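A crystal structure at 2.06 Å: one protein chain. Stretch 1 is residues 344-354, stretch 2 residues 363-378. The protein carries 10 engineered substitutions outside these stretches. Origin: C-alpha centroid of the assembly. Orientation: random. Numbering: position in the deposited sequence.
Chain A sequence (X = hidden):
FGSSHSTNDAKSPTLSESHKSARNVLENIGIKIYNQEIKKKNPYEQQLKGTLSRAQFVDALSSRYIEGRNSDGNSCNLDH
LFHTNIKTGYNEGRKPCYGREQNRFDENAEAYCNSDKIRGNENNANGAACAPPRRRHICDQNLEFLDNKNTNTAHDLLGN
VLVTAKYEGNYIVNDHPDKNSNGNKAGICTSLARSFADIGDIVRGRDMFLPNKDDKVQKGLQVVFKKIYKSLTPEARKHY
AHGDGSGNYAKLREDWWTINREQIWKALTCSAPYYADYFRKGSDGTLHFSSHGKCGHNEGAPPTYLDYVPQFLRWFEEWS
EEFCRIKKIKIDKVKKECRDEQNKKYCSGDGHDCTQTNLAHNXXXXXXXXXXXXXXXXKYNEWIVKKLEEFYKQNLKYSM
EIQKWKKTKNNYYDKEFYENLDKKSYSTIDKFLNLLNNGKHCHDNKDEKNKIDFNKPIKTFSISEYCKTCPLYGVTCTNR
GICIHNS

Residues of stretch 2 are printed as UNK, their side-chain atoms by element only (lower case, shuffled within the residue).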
# COMPACT_ATOMS: atom_id res chain seq x y z
N LYS A 344 -34.77 13.70 13.90
CA LYS A 344 -35.31 12.82 14.95
C LYS A 344 -35.11 11.30 14.74
O LYS A 344 -35.88 10.50 15.27
CB LYS A 344 -36.79 13.19 15.27
CG LYS A 344 -36.97 14.60 15.86
CD LYS A 344 -38.43 14.95 16.15
CE LYS A 344 -38.91 14.46 17.50
NZ LYS A 344 -40.32 14.87 17.76
N LYS A 345 -34.08 10.92 13.98
CA LYS A 345 -33.73 9.52 13.71
C LYS A 345 -32.64 9.07 14.69
O LYS A 345 -31.55 9.64 14.73
CB LYS A 345 -33.25 9.34 12.27
CG LYS A 345 -32.87 7.90 11.90
CD LYS A 345 -32.03 7.81 10.59
CE LYS A 345 -32.76 8.20 9.31
NZ LYS A 345 -34.05 7.47 9.15
N TYR A 346 -32.96 8.02 15.45
CA TYR A 346 -32.08 7.38 16.42
C TYR A 346 -32.51 5.92 16.50
O TYR A 346 -33.45 5.56 17.23
CB TYR A 346 -32.11 8.08 17.79
CG TYR A 346 -30.89 7.86 18.67
CD1 TYR A 346 -30.23 8.94 19.25
CD2 TYR A 346 -30.47 6.58 19.02
CE1 TYR A 346 -29.15 8.75 20.11
CE2 TYR A 346 -29.38 6.38 19.86
CZ TYR A 346 -28.72 7.47 20.41
OH TYR A 346 -27.64 7.27 21.24
N CYS A 347 -31.81 5.10 15.73
CA CYS A 347 -32.05 3.67 15.62
C CYS A 347 -30.97 2.89 16.39
O CYS A 347 -29.95 3.47 16.81
CB CYS A 347 -32.07 3.28 14.15
SG CYS A 347 -33.20 4.28 13.13
N SER A 348 -31.18 1.58 16.53
CA SER A 348 -30.22 0.65 17.11
C SER A 348 -29.85 -0.38 16.02
O SER A 348 -30.54 -0.46 14.99
CB SER A 348 -30.84 -0.07 18.30
OG SER A 348 -31.70 -1.14 17.92
N GLY A 349 -28.79 -1.16 16.27
CA GLY A 349 -28.33 -2.22 15.37
C GLY A 349 -29.38 -3.30 15.17
O GLY A 349 -29.34 -3.99 14.14
N ASP A 350 -30.32 -3.46 16.14
CA ASP A 350 -31.42 -4.44 16.08
C ASP A 350 -32.65 -3.89 15.29
O ASP A 350 -33.68 -4.58 15.18
CB ASP A 350 -31.85 -4.90 17.50
CG ASP A 350 -30.73 -5.29 18.45
OD1 ASP A 350 -30.09 -6.34 18.22
OD2 ASP A 350 -30.54 -4.58 19.47
N GLY A 351 -32.54 -2.68 14.76
CA GLY A 351 -33.61 -2.01 14.01
C GLY A 351 -34.69 -1.39 14.89
O GLY A 351 -35.78 -1.09 14.40
N HIS A 352 -34.39 -1.18 16.19
CA HIS A 352 -35.34 -0.55 17.11
C HIS A 352 -35.29 0.96 16.96
O HIS A 352 -34.22 1.53 16.71
CB HIS A 352 -35.04 -0.89 18.58
CG HIS A 352 -35.01 -2.35 18.89
ND1 HIS A 352 -34.47 -2.82 20.08
CD2 HIS A 352 -35.45 -3.41 18.17
CE1 HIS A 352 -34.60 -4.13 20.04
NE2 HIS A 352 -35.18 -4.54 18.91
N ASP A 353 -36.46 1.62 17.12
CA ASP A 353 -36.53 3.07 17.11
C ASP A 353 -36.36 3.48 18.57
O ASP A 353 -37.28 3.30 19.38
CB ASP A 353 -37.86 3.57 16.49
CG ASP A 353 -38.09 5.07 16.52
OD1 ASP A 353 -37.17 5.82 16.96
OD2 ASP A 353 -39.19 5.51 16.10
N CYS A 354 -35.17 4.01 18.91
CA CYS A 354 -34.81 4.40 20.27
C CYS A 354 -35.68 5.53 20.86
O CYS A 354 -35.81 5.62 22.09
CB CYS A 354 -33.32 4.69 20.38
SG CYS A 354 -32.25 3.32 19.84
N UNK A 363 -40.18 -2.81 26.30
CA UNK A 363 -41.05 -2.20 25.29
C UNK A 363 -40.23 -1.89 24.03
O UNK A 363 -39.47 -0.92 23.98
n UNK A 363 -43.08 -0.18 22.65
c UNK A 363 -42.68 0.29 23.83
c UNK A 363 -41.77 -0.96 25.85
c UNK A 363 -43.00 -0.55 25.04
o UNK A 363 -42.07 1.36 23.93
N UNK A 364 -40.38 -2.75 23.01
CA UNK A 364 -39.66 -2.65 21.75
C UNK A 364 -40.56 -2.04 20.66
O UNK A 364 -41.65 -2.56 20.40
c UNK A 364 -38.26 -3.99 20.06
c UNK A 364 -39.15 -4.05 21.29
c UNK A 364 -37.43 -4.61 23.21
c UNK A 364 -38.63 -5.00 22.42
N UNK A 365 -40.09 -0.98 19.99
CA UNK A 365 -40.81 -0.42 18.86
C UNK A 365 -39.92 -0.33 17.64
O UNK A 365 -38.91 0.39 17.64
c UNK A 365 -42.40 1.35 18.01
c UNK A 365 -43.66 0.79 17.83
c UNK A 365 -44.47 1.20 16.78
c UNK A 365 -41.51 0.91 19.15
c UNK A 365 -44.03 2.16 15.89
c UNK A 365 -42.78 2.71 16.05
c UNK A 365 -41.97 2.31 17.10
N UNK A 366 -40.30 -1.08 16.61
CA UNK A 366 -39.59 -1.13 15.34
C UNK A 366 -40.43 -0.34 14.35
O UNK A 366 -41.51 -0.80 13.97
c UNK A 366 -38.65 -2.64 13.50
c UNK A 366 -39.33 -2.60 14.86
c UNK A 366 -38.53 -3.39 15.89
N UNK A 367 -39.96 0.86 13.94
CA UNK A 367 -40.62 1.68 12.93
C UNK A 367 -40.20 1.14 11.54
O UNK A 367 -39.62 0.04 11.45
o UNK A 367 -38.59 4.75 12.44
c UNK A 367 -38.83 3.56 12.77
c UNK A 367 -40.27 3.18 13.10
o UNK A 367 -37.96 2.67 12.79
N UNK A 368 -40.46 1.88 10.47
CA UNK A 368 -40.11 1.39 9.14
C UNK A 368 -38.77 1.90 8.63
O UNK A 368 -38.20 1.27 7.74
c UNK A 368 -41.26 1.62 8.14
c UNK A 368 -42.62 1.07 8.60
c UNK A 368 -42.85 -0.37 8.15
c UNK A 368 -43.70 1.93 8.15
N UNK A 369 -38.23 2.98 9.24
CA UNK A 369 -36.92 3.50 8.86
C UNK A 369 -35.76 2.71 9.51
O UNK A 369 -34.79 2.38 8.83
c UNK A 369 -37.74 5.89 8.34
o UNK A 369 -37.82 7.10 8.64
c UNK A 369 -36.81 5.00 9.16
o UNK A 369 -38.40 5.37 7.40
N UNK A 370 -35.88 2.40 10.83
CA UNK A 370 -34.83 1.70 11.59
C UNK A 370 -34.40 0.30 11.13
O UNK A 370 -33.19 0.05 11.22
s UNK A 370 -35.00 3.50 13.70
c UNK A 370 -35.04 1.80 13.09
N UNK A 371 -35.26 -0.56 10.50
CA UNK A 371 -34.73 -1.81 9.92
C UNK A 371 -33.55 -1.57 8.96
O UNK A 371 -32.68 -2.42 8.91
c UNK A 371 -35.95 -2.41 9.20
c UNK A 371 -36.72 -0.46 10.29
c UNK A 371 -37.12 -1.87 9.96
N UNK A 372 -33.49 -0.40 8.27
CA UNK A 372 -32.37 -0.03 7.38
C UNK A 372 -31.04 0.16 8.16
O UNK A 372 -29.97 -0.06 7.59
n UNK A 372 -36.19 3.67 5.21
n UNK A 372 -34.97 5.50 5.81
c UNK A 372 -32.67 1.25 6.59
c UNK A 372 -33.86 1.16 5.65
n UNK A 372 -33.89 3.60 5.08
c UNK A 372 -33.83 2.23 4.56
c UNK A 372 -35.01 4.26 5.36
N UNK A 373 -31.11 0.59 9.45
CA UNK A 373 -29.95 0.71 10.33
C UNK A 373 -29.43 -0.69 10.57
O UNK A 373 -28.24 -0.92 10.41
s UNK A 373 -28.89 1.44 12.83
c UNK A 373 -30.28 1.41 11.65
N UNK A 374 -30.34 -1.64 10.90
CA UNK A 374 -30.02 -3.06 11.08
C UNK A 374 -29.26 -3.62 9.86
O UNK A 374 -28.19 -4.19 10.03
c UNK A 374 -32.26 -6.13 12.04
o UNK A 374 -32.31 -6.84 13.04
n UNK A 374 -33.28 -6.06 11.19
c UNK A 374 -31.29 -3.88 11.39
c UNK A 374 -31.02 -5.35 11.71
N UNK A 375 -29.77 -3.39 8.63
CA UNK A 375 -29.16 -3.84 7.37
C UNK A 375 -27.76 -3.25 7.12
O UNK A 375 -26.87 -3.96 6.64
c UNK A 375 -31.52 -4.07 6.33
o UNK A 375 -31.71 -5.11 7.01
o UNK A 375 -32.44 -3.43 5.77
c UNK A 375 -30.09 -3.55 6.18
N UNK A 376 -27.56 -1.95 7.44
CA UNK A 376 -26.28 -1.27 7.26
C UNK A 376 -25.27 -1.77 8.31
O UNK A 376 -24.10 -1.99 7.99
o UNK A 376 -24.43 -0.06 4.59
n UNK A 376 -26.41 0.92 4.26
c UNK A 376 -25.39 0.59 5.03
c UNK A 376 -26.46 0.25 7.32
c UNK A 376 -25.45 1.03 6.47
N UNK A 377 -25.74 -2.00 9.54
CA UNK A 377 -24.93 -2.51 10.65
C UNK A 377 -24.43 -3.92 10.38
O UNK A 377 -23.24 -4.17 10.58
c UNK A 377 -25.68 -2.40 11.96
s UNK A 377 -25.91 -0.69 12.53
N UNK A 378 -25.30 -4.81 9.83
CA UNK A 378 -25.00 -6.19 9.45
C UNK A 378 -23.88 -6.18 8.40
O UNK A 378 -22.88 -6.88 8.59
c UNK A 378 -25.94 -8.19 8.10
c UNK A 378 -26.28 -6.94 8.94
c UNK A 378 -27.31 -7.22 10.08
c UNK A 378 -27.19 -8.53 10.90
O HOH W 1 -33.14 4.40 8.52
O HOH W 2 -36.30 8.17 10.64

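Position 363 carries three carbons, the third bearing one oxygen and one nitrogen, and lies out of reach of stretch 1; it is Gln363. At 364 four carbons fork at the first, with one arm two carbons long, which defines Ile364. Its CG2 sits over one face of the His352 ring, 3.5 Å from the centroid, in a CH-pi contact. Position 365 has one carbon leading to a six-carbon ring, hence Phe365, whose ring meets Asp353 CB at its edge. At 366 one carbon carries two more, giving Val366; its CG1 packs 3.4 Å from Gly351 O.

Position 367 shows two carbons, the second with two oxygens, and is Asp367. Its OD1 accepts a hydrogen bond from the backbone N of residue 370 (2.9 Å), while OD2 lies 3.8 Å from Asp353 OD2, an approach of like charges. Four carbons forked at the second mark 368 as Leu368, which points away. Position 369 repeats the two-carbon, two-oxygen pattern: Asp369 forms a long salt bridge, 3.8 Å from OD2 to Lys345 NZ.

At 370 a single carbon ends in sulfur, 2.0 Å from Cys347 SG, so this is Cys370 in a disulfide. Three carbons closing onto the backbone N make 371 Pro371. Position 372 has three carbons, a nitrogen and a carbon carrying two nitrogens: Arg372, whose NH1 pairs with Asp369 OD1 at 3.5 Å.

Position 373, one carbon and one sulfur, is Cys373; its CB packs 3.6 Å from Cys347 CB, and its sulfur is bonded elsewhere in the structure. Three carbons with a terminal oxygen and nitrogen at 374 give Gln374, whose CG is 3.3 Å from Gly349 O. Position 375, two carbons and two oxygens, is Asp375, and 376, three carbons ending in oxygen and nitrogen, is Gln376; neither touches stretch 1. The carbon and sulfur of 377 identify Cys377, its SG 4.0 Å from Gly349 CA. Four carbons forked at the first, one arm two carbons long, make 378 Ile378.

The Cys347–Cys370 disulfide ties the stretches covalently, and the nearly straight hydrogen bond from Asp353 N to Phe365 O (2.8 Å) fixes the backbones beside it. Between Ser348 and Gly351 a type I turn brings two glycines against the helix. Gly351 has positive phi, and an ideal CB there would lie only 3.4 Å from Pro371 CA. Two waters reinforce the Lys345–Asp369 pair, each accepting from Lys345 NZ and donating to Asp369, one to O and the other to OD2.

Stretch 2 (363-378) QIFVDLDCPRCQDQCI
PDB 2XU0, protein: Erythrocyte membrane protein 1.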